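Local coordinates for protein peroxiredoxin (Mycobacterium tuberculosis, PDB 5EPF) that reduces hydrogen peroxide and organic hydroperoxides to water and alcohols as a thiol-specific peroxidase of the BCP/PrxQ subfamily, protecting the cell against oxidative stress, at residues L41-A46 with F109-G114; T125-D130 with L136-S141. One frame throughout, in Å; residues are numbered along the deposited sequence.

Interaction 1 of 2, residues L41-A46 with F109-G114. With SO4 (sulfate ion), chain C.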
ATOM      1  N   LEU A  41      -0.127   2.606   2.785  1.00  5.98           N
ATOM      2  CA  LEU A  41      -0.266   1.219   2.343  1.00  5.41           C
ATOM      3  C   LEU A  41      -1.256   1.221   1.183  1.00  5.19           C
ATOM      4  O   LEU A  41      -2.448   1.476   1.385  1.00  6.30           O
ATOM      5  CB  LEU A  41      -0.787   0.341   3.489  1.00  6.32           C
ATOM      6  CG  LEU A  41      -0.907  -1.154   3.184  1.00  6.56           C
ATOM      7  CD1 LEU A  41       0.475  -1.777   2.923  1.00  7.97           C
ATOM      8  CD2 LEU A  41      -1.635  -1.864   4.329  1.00  8.72           C
ATOM      9  N   PHE A  42      -0.765   0.999  -0.034  1.00  5.79           N
ATOM     10  CA  PHE A  42      -1.601   1.133  -1.218  1.00  5.49           C
ATOM     11  C   PHE A  42      -1.845  -0.236  -1.840  1.00  5.61           C
ATOM     12  O   PHE A  42      -0.914  -0.868  -2.356  1.00  6.39           O
ATOM     13  CB  PHE A  42      -1.108   2.209  -2.200  1.00  6.44           C
ATOM     14  CG  PHE A  42       0.200   1.925  -2.943  1.00  6.94           C
ATOM     15  CD1 PHE A  42       0.181   1.413  -4.241  1.00  7.26           C
ATOM     16  CD2 PHE A  42       1.430   2.282  -2.399  1.00  6.96           C
ATOM     17  CE1 PHE A  42       1.360   1.208  -4.950  1.00  8.01           C
ATOM     18  CE2 PHE A  42       2.623   2.072  -3.112  1.00  7.31           C
ATOM     19  CZ  PHE A  42       2.571   1.554  -4.386  1.00  8.03           C
ATOM     20  N   PHE A  43      -3.100  -0.691  -1.770  1.00  6.22           N
ATOM     21  CA  PHE A  43      -3.521  -1.945  -2.389  1.00  6.46           C
ATOM     22  C   PHE A  43      -3.810  -1.674  -3.862  1.00  6.85           C
ATOM     23  O   PHE A  43      -4.596  -0.778  -4.202  1.00  7.08           O
ATOM     24  CB  PHE A  43      -4.818  -2.438  -1.749  1.00  7.44           C
ATOM     25  CG  PHE A  43      -4.657  -3.079  -0.402  1.00  7.57           C
ATOM     26  CD1 PHE A  43      -4.530  -4.455  -0.270  1.00  8.02           C
ATOM     27  CD2 PHE A  43      -4.690  -2.298   0.745  1.00  7.61           C
ATOM     28  CE1 PHE A  43      -4.402  -5.039   1.000  1.00  9.01           C
ATOM     29  CE2 PHE A  43      -4.589  -2.858   2.005  1.00  8.86           C
ATOM     30  CZ  PHE A  43      -4.441  -4.236   2.134  1.00  9.08           C
ATOM     31  N   TYR A  44      -3.222  -2.485  -4.732  1.00  7.13           N
ATOM     32  CA  TYR A  44      -3.494  -2.364  -6.158  1.00  7.04           C
ATOM     33  C   TYR A  44      -3.904  -3.715  -6.726  1.00  7.57           C
ATOM     34  O   TYR A  44      -3.439  -4.759  -6.253  1.00  8.33           O
ATOM     35  CB  TYR A  44      -2.297  -1.792  -6.940  1.00  7.94           C
ATOM     36  CG  TYR A  44      -0.978  -2.524  -6.738  1.00  7.50           C
ATOM     37  CD1 TYR A  44      -0.650  -3.648  -7.498  1.00  8.48           C
ATOM     38  CD2 TYR A  44      -0.044  -2.062  -5.806  1.00  8.89           C
ATOM     39  CE1 TYR A  44       0.578  -4.299  -7.321  1.00  8.53           C
ATOM     40  CE2 TYR A  44       1.159  -2.708  -5.624  1.00  8.59           C
ATOM     41  CZ  TYR A  44       1.469  -3.813  -6.386  1.00  8.52           C
ATOM     42  OH  TYR A  44       2.676  -4.424  -6.193  1.00  9.52           O
ATOM     43  N   PRO A  45      -4.782  -3.728  -7.736  1.00  8.05           N
ATOM     44  CA  PRO A  45      -5.301  -5.031  -8.210  1.00  9.11           C
ATOM     45  C   PRO A  45      -4.245  -5.951  -8.800  1.00  8.56           C
ATOM     46  O   PRO A  45      -4.247  -7.154  -8.517  1.00  8.43           O
ATOM     47  CB  PRO A  45      -6.394  -4.648  -9.230  1.00 10.33           C
ATOM     48  CG  PRO A  45      -6.715  -3.221  -8.982  1.00 11.90           C
ATOM     49  CD  PRO A  45      -5.577  -2.587  -8.236  1.00  8.23           C
ATOM     50  N   ALA A  46      -3.358  -5.423  -9.636  1.00  8.05           N
ATOM     51  CA  ALA A  46      -2.515  -6.291 -10.448  1.00  8.50           C
ATOM     52  C   ALA A  46      -1.243  -5.551 -10.828  1.00  8.22           C
ATOM     53  O   ALA A  46      -1.282  -4.576 -11.587  1.00  9.70           O
ATOM     54  CB  ALA A  46      -3.257  -6.762 -11.701  1.00 10.22           C
ATOM     55  N   PHE A 109      -8.455  -5.636   5.772  1.00  9.80           N
ATOM     56  CA  PHE A 109      -8.775  -4.267   5.387  1.00 10.41           C
ATOM     57  C   PHE A 109     -10.110  -4.142   4.658  1.00 11.71           C
ATOM     58  O   PHE A 109     -10.544  -3.015   4.365  1.00 13.14           O
ATOM     59  CB  PHE A 109      -7.640  -3.689   4.535  1.00  9.96           C
ATOM     60  CG  PHE A 109      -6.446  -3.226   5.332  1.00  8.91           C
ATOM     61  CD1 PHE A 109      -6.298  -1.874   5.650  1.00  9.27           C
ATOM     62  CD2 PHE A 109      -5.480  -4.127   5.778  1.00  9.96           C
ATOM     63  CE1 PHE A 109      -5.201  -1.416   6.377  1.00  9.34           C
ATOM     64  CE2 PHE A 109      -4.378  -3.685   6.510  1.00 10.12           C
ATOM     65  CZ  PHE A 109      -4.241  -2.329   6.812  1.00  9.46           C
ATOM     66  N   GLY A 110     -10.785  -5.253   4.382  1.00 11.85           N
ATOM     67  CA  GLY A 110     -12.064  -5.203   3.702  1.00 12.55           C
ATOM     68  C   GLY A 110     -11.986  -4.961   2.214  1.00 11.61           C
ATOM     69  O   GLY A 110     -12.961  -4.471   1.631  1.00 14.73           O
ATOM     70  N   VAL A 111     -10.867  -5.310   1.574  1.00 10.28           N
ATOM     71  CA  VAL A 111     -10.656  -5.068   0.153  1.00 10.69           C
ATOM     72  C   VAL A 111     -10.444  -6.354  -0.639  1.00 10.77           C
ATOM     73  O   VAL A 111     -10.125  -6.298  -1.828  1.00 11.74           O
ATOM     74  CB  VAL A 111      -9.531  -4.040  -0.112  1.00 10.30           C
ATOM     75  CG1 VAL A 111      -9.863  -2.711   0.543  1.00 12.17           C
ATOM     76  CG2 VAL A 111      -8.177  -4.544   0.372  1.00 11.01           C
ATOM     77  N   LYS A 112     -10.638  -7.512  -0.016  1.00 11.68           N
ATOM     78  CA  LYS A 112     -10.460  -8.780  -0.710  1.00 11.29           C
ATOM     79  C   LYS A 112     -11.621  -9.038  -1.660  1.00 13.13           C
ATOM     80  O   LYS A 112     -12.768  -8.699  -1.359  1.00 14.60           O
ATOM     81  CB  LYS A 112     -10.415  -9.916   0.311  1.00 12.52           C
ATOM     82  CG  LYS A 112     -10.176 -11.294  -0.313  1.00 13.62           C
ATOM     83  CD  LYS A 112     -10.218 -12.386   0.741  1.00 15.87           C
ATOM     84  CE  LYS A 112     -10.243 -13.788   0.136  1.00 17.88           C
ATOM     85  NZ  LYS A 112     -10.399 -14.846   1.187  1.00 19.45           N
ATOM     86  N   ARG A 113     -11.326  -9.662  -2.805  1.00 13.58           N
ATOM     87  CA  ARG A 113     -12.338 -10.105  -3.759  1.00 14.32           C
ATOM     88  C   ARG A 113     -12.080 -11.554  -4.143  1.00 13.97           C
ATOM     89  O   ARG A 113     -10.931 -12.000  -4.210  1.00 14.17           O
ATOM     90  CB  ARG A 113     -12.360  -9.218  -5.013  1.00 15.92           C
ATOM     91  CG  ARG A 113     -12.937  -7.847  -4.751  1.00 17.79           C
ATOM     92  CD  ARG A 113     -12.901  -6.949  -5.974  1.00 20.04           C
ATOM     93  NE  ARG A 113     -13.891  -5.886  -5.842  1.00 22.19           N
ATOM     94  CZ  ARG A 113     -13.948  -4.810  -6.619  1.00 23.79           C
ATOM     95  NH1 ARG A 113     -13.057  -4.634  -7.587  1.00 23.93           N
ATOM     96  NH2 ARG A 113     -14.894  -3.903  -6.413  1.00 25.22           N
ATOM     97  N   GLY A 114     -13.161 -12.291  -4.389  1.00 15.72           N
ATOM     98  CA  GLY A 114     -13.061 -13.681  -4.793  1.00 16.82           C
ATOM     99  C   GLY A 114     -14.263 -14.035  -5.632  1.00 16.87           C
ATOM    100  O   GLY A 114     -15.275 -13.321  -5.643  1.00 17.78           O
TER
HETATM  101  S   SO4 C 201     -16.763  -5.356  -3.344  0.78 46.77           S
HETATM  102  O1  SO4 C 201     -15.591  -6.195  -3.594  0.78 46.78           O
HETATM  103  O2  SO4 C 201     -17.908  -6.206  -3.022  0.78 47.21           O
HETATM  104  O3  SO4 C 201     -16.491  -4.448  -2.229  0.78 47.01           O
HETATM  105  O4  SO4 C 201     -17.066  -4.585  -4.549  0.78 46.60           O

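Interaction 2 of 2, residues T125-D130 with L136-S141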
ATOM      1  N   THR A 125      -7.320   0.494  -3.184  1.00  7.64           N
ATOM      2  CA  THR A 125      -7.631   1.265  -1.985  1.00  6.88           C
ATOM      3  C   THR A 125      -6.328   1.582  -1.278  1.00  7.05           C
ATOM      4  O   THR A 125      -5.468   0.706  -1.165  1.00  7.01           O
ATOM      5  CB  THR A 125      -8.512   0.449  -1.019  1.00  7.25           C
ATOM      6  OG1 THR A 125      -9.519  -0.276  -1.739  1.00  9.23           O
ATOM      7  CG2 THR A 125      -9.172   1.335  -0.003  1.00  8.03           C
ATOM      8  N   THR A 126      -6.194   2.815  -0.787  1.00  6.37           N
ATOM      9  CA  THR A 126      -5.002   3.237  -0.059  1.00  6.07           C
ATOM     10  C   THR A 126      -5.356   3.653   1.355  1.00  6.07           C
ATOM     11  O   THR A 126      -6.316   4.408   1.571  1.00  7.04           O
ATOM     12  CB  THR A 126      -4.316   4.379  -0.801  1.00  6.63           C
ATOM     13  OG1 THR A 126      -3.957   3.914  -2.110  1.00  7.28           O
ATOM     14  CG2 THR A 126      -3.082   4.884  -0.070  1.00  8.15           C
ATOM     15  N   PHE A 127      -4.556   3.184   2.311  1.00  5.96           N
ATOM     16  CA  PHE A 127      -4.739   3.507   3.724  1.00  5.86           C
ATOM     17  C   PHE A 127      -3.510   4.251   4.220  1.00  6.08           C
ATOM     18  O   PHE A 127      -2.389   3.737   4.121  1.00  7.54           O
ATOM     19  CB  PHE A 127      -4.938   2.219   4.530  1.00  6.91           C
ATOM     20  CG  PHE A 127      -6.152   1.443   4.094  1.00  6.89           C
ATOM     21  CD1 PHE A 127      -7.397   1.676   4.659  1.00  7.52           C
ATOM     22  CD2 PHE A 127      -6.057   0.504   3.067  1.00  7.92           C
ATOM     23  CE1 PHE A 127      -8.528   1.003   4.232  1.00  8.11           C
ATOM     24  CE2 PHE A 127      -7.193  -0.193   2.626  1.00  8.10           C
ATOM     25  CZ  PHE A 127      -8.419   0.065   3.223  1.00  8.05           C
ATOM     26  N   VAL A 128      -3.711   5.444   4.773  1.00  6.29           N
ATOM     27  CA  VAL A 128      -2.624   6.155   5.446  1.00  6.56           C
ATOM     28  C   VAL A 128      -2.688   5.758   6.917  1.00  6.46           C
ATOM     29  O   VAL A 128      -3.701   6.007   7.586  1.00  7.74           O
ATOM     30  CB  VAL A 128      -2.761   7.676   5.274  1.00  7.72           C
ATOM     31  CG1 VAL A 128      -1.605   8.390   5.947  1.00  8.72           C
ATOM     32  CG2 VAL A 128      -2.877   8.060   3.810  1.00  8.61           C
ATOM     33  N   ILE A 129      -1.640   5.097   7.408  1.00  6.98           N
ATOM     34  CA  ILE A 129      -1.636   4.469   8.731  1.00  7.61           C
ATOM     35  C   ILE A 129      -0.608   5.167   9.616  1.00  8.25           C
ATOM     36  O   ILE A 129       0.576   5.231   9.270  1.00  8.69           O
ATOM     37  CB  ILE A 129      -1.323   2.967   8.624  1.00  7.72           C
ATOM     38  CG1 ILE A 129      -2.296   2.269   7.648  1.00  8.65           C
ATOM     39  CG2 ILE A 129      -1.315   2.316  10.035  1.00  8.91           C
ATOM     40  CD1 ILE A 129      -1.901   0.840   7.292  1.00  9.35           C
ATOM     41  N   ASP A 130      -1.050   5.677  10.769  1.00  8.30           N
ATOM     42  CA  ASP A 130      -0.140   6.371  11.664  1.00  9.00           C
ATOM     43  C   ASP A 130       0.673   5.355  12.479  1.00 10.17           C
ATOM     44  O   ASP A 130       0.416   4.147  12.462  1.00 10.45           O
ATOM     45  CB  ASP A 130      -0.935   7.271  12.618  1.00 10.33           C
ATOM     46  CG  ASP A 130      -0.160   8.495  13.096  1.00 12.01           C
ATOM     47  OD1 ASP A 130       1.075   8.578  12.889  1.00 12.40           O
ATOM     48  OD2 ASP A 130      -0.826   9.372  13.699  1.00 13.87           O
ATOM     49  N   LEU A 136      -5.466   7.276   9.182  1.00  8.30           N
ATOM     50  CA  LEU A 136      -5.544   8.726   9.021  1.00  8.61           C
ATOM     51  C   LEU A 136      -6.336   9.141   7.790  1.00  8.93           C
ATOM     52  O   LEU A 136      -6.870  10.256   7.753  1.00 10.03           O
ATOM     53  CB  LEU A 136      -4.137   9.305   8.896  1.00  8.84           C
ATOM     54  CG  LEU A 136      -3.218   9.100  10.094  1.00  9.71           C
ATOM     55  CD1 LEU A 136      -1.828   9.630   9.780  1.00 11.40           C
ATOM     56  CD2 LEU A 136      -3.811   9.756  11.344  1.00 11.35           C
ATOM     57  N   ASP A 137      -6.389   8.294   6.765  1.00  8.77           N
ATOM     58  CA  ASP A 137      -7.094   8.626   5.528  1.00  8.37           C
ATOM     59  C   ASP A 137      -7.266   7.344   4.730  1.00  8.27           C
ATOM     60  O   ASP A 137      -6.496   6.399   4.896  1.00  8.45           O
ATOM     61  CB  ASP A 137      -6.301   9.667   4.714  1.00  9.67           C
ATOM     62  CG  ASP A 137      -7.145  10.422   3.690  1.00 11.65           C
ATOM     63  OD1 ASP A 137      -8.381  10.281   3.658  1.00 13.68           O
ATOM     64  OD2 ASP A 137      -6.527  11.168   2.906  1.00 12.95           O
ATOM     65  N   VAL A 138      -8.295   7.318   3.889  1.00  8.28           N
ATOM     66  CA  VAL A 138      -8.567   6.228   2.956  1.00  8.30           C
ATOM     67  C   VAL A 138      -8.868   6.837   1.593  1.00  9.13           C
ATOM     68  O   VAL A 138      -9.706   7.742   1.490  1.00 11.71           O
ATOM     69  CB  VAL A 138      -9.746   5.343   3.408  1.00  9.41           C
ATOM     70  CG1 VAL A 138      -9.949   4.187   2.425  1.00 10.25           C
ATOM     71  CG2 VAL A 138      -9.526   4.816   4.831  1.00 10.05           C
ATOM     72  N   ILE A 139      -8.179   6.356   0.557  1.00  7.66           N
ATOM     73  CA  ILE A 139      -8.459   6.728  -0.827  1.00  7.54           C
ATOM     74  C   ILE A 139      -9.015   5.495  -1.525  1.00  7.64           C
ATOM     75  O   ILE A 139      -8.327   4.475  -1.634  1.00  7.63           O
ATOM     76  CB  ILE A 139      -7.222   7.288  -1.557  1.00  8.45           C
ATOM     77  CG1 ILE A 139      -6.544   8.425  -0.767  1.00  9.25           C
ATOM     78  CG2 ILE A 139      -7.636   7.752  -2.970  1.00  9.19           C
ATOM     79  CD1 ILE A 139      -5.394   7.975   0.177  1.00 10.24           C
ATOM     80  N   SER A 140     -10.265   5.576  -1.988  1.00  8.64           N
ATOM     81  CA  SER A 140     -10.946   4.397  -2.507  1.00  9.80           C
ATOM     82  C   SER A 140     -10.825   4.266  -4.032  1.00  9.43           C
ATOM     83  O   SER A 140     -10.192   5.079  -4.714  1.00 10.13           O
ATOM     84  CB  SER A 140     -12.390   4.379  -2.017  1.00 12.13           C
ATOM     85  OG  SER A 140     -12.989   5.643  -2.197  1.00 14.26           O
ATOM     86  N   SER A 141     -11.513   3.254  -4.575  1.00  9.27           N
ATOM     87  CA  SER A 141     -11.221   2.765  -5.921  1.00 10.62           C
ATOM     88  C   SER A 141     -11.697   3.704  -7.019  1.00 11.67           C
ATOM     89  O   SER A 141     -11.236   3.574  -8.154  1.00 12.34           O
ATOM     90  CB  SER A 141     -11.781   1.353  -6.122  1.00 12.93           C
ATOM     91  OG  SER A 141     -13.179   1.393  -6.099  1.00 14.42           O
TER
HETATM   92  O   HOH W   1     -11.840   1.176  -2.548  1.00 13.03           O

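Interaction 1 of 2, residues L41-A46 with F109-G114
Phe43 meets both Phe109 and Val111, using a different part of its ring for each, and with Leu41 it supplies everything that segment 41-46 brings to the contact. No hydrogen bond joins the two segments, and the nearest CA atoms, those of Phe43 and Val111, stay 8.2 Å apart; only side chains bridge the distance.

The aromatic pair is oblique, neither stacked nor T-shaped. The ring centroids of Phe43 and Phe109 lie 5.3 Å apart with the planes at 56°. CE2 of Phe43 sits over one face of the Phe109 ring, displaced toward the rim, while Phe109 CD2 lies at the Phe43 edge, 3.8 Å from Phe43 CZ.

A CH-pi contact supplies the second grip on Phe43. Val111 CG2 stands over the middle of one ring face, 3.8 Å from the Phe43 centroid and only 13° off the ring normal. With Val111 CG1 anti to its carbonyl carbon (chi1 -59°), CG2 takes the place between backbone N and carbonyl carbon and is presented to the ring.

Plain apolar packing adds Leu41, whose CD2 branch comes within 3.6 Å of Phe109 CZ.

Away from this core, Arg113 holds a sulfate, probably from the crystallisation liquor, through two nearly straight bonds: NE to O1 of the sulfate at 2.8 Å and NH2 to O4 at 2.9 Å. The anion therefore lies at the guanidinium edge.

The contact seats the end of helix 104-109, closed by a Schellman motif at Gly110, against strand 39-43 of the central thioredoxin-fold sheet. Strand 125-129 flanks it, with Phe127 meeting the Phe109 ring, while strand 72-77 lies against Leu41 and Phe43.

Interaction 2 of 2, residues T125-D130 with L136-S141
The beta hairpin of strands 125-129 and 135-139 forms one margin of the central mixed sheet of this thioredoxin-fold protein. Its two strands run antiparallel, with segment axes 4.7 Å apart at closest and 173° between their directions.

Thr126 and Ile139 form a hydrogen-bonded pair: Thr126 N donates to Ile139 O at 2.8 Å and Ile139 N returns the bond to Thr126 O at 2.9 Å, both donors lying in the carbonyl planes. Nearer the turn, Val128 N donates to Asp137 O, the donor tilted 29° from the carbonyl plane, and Leu136 N reaches Val128 O at 2.7 Å. Thr126 O also receives a CA-H...O contact from Val138, and Ile139 O one from Thr125.

Phe127 and Val138, a non-hydrogen-bonded pair, lie side by side on one face, with Phe127 CD1 3.8 Å from Val138 CG2. Val138 CG1, anti to the backbone N (chi1 -178°), touches both Phe127 CE1 and Thr125 CG2. The other face carries Thr126, Val128, Asp137 and Ile139. There Ile139 CD1 rests 3.9 Å from Thr126 CG2, and Val128 CG2 packs against Asp137 CB. Val128 CG1 meets Leu136 CB, and Leu136 CD1 reaches on to Asp130 CB, 3.8 Å away.

At the far end a water donates to Thr125 OG1, which also bonds Lys123 O, and weakly accepts from Ser141 N. Asp137 N is buried without a partner.

Helix 145-158 covers the face bearing Val128 and Ile139: His148 bonds Thr126 OG1, Thr155 bonds Asp137 OD2, and Ala152 and Leu156 pack on Val128. Strand 39-43 lies along the inner side of strand 125-129, leaving 135-139 as an outermost strand of the sheet within the chain.

How the interactions relate
Interactions 1 and 2 reach the same sheet, the first through strand 39-43 and the second through both of its strands; their centres are about 11 Å apart, and they meet where strands 39-43 and 125-129 run as neighbours. Probable backbone hydrogen bonds join them: Phe43 N to Thr125 O at 2.8 Å and Leu41 N to Phe127 O at 2.9 Å. Val111 CG1 of interaction 1 packs against Thr125 OG1 of interaction 2, at 3.4 Å, and Phe42 CB approaches Thr126 OG1. The side chain of Cys52, the expected peroxidatic cysteine, is about 9 Å from that of Phe43 and about 10 Å from that of Thr126; Tyr44 and Pro45, which follow Phe43 in the chain, touch it.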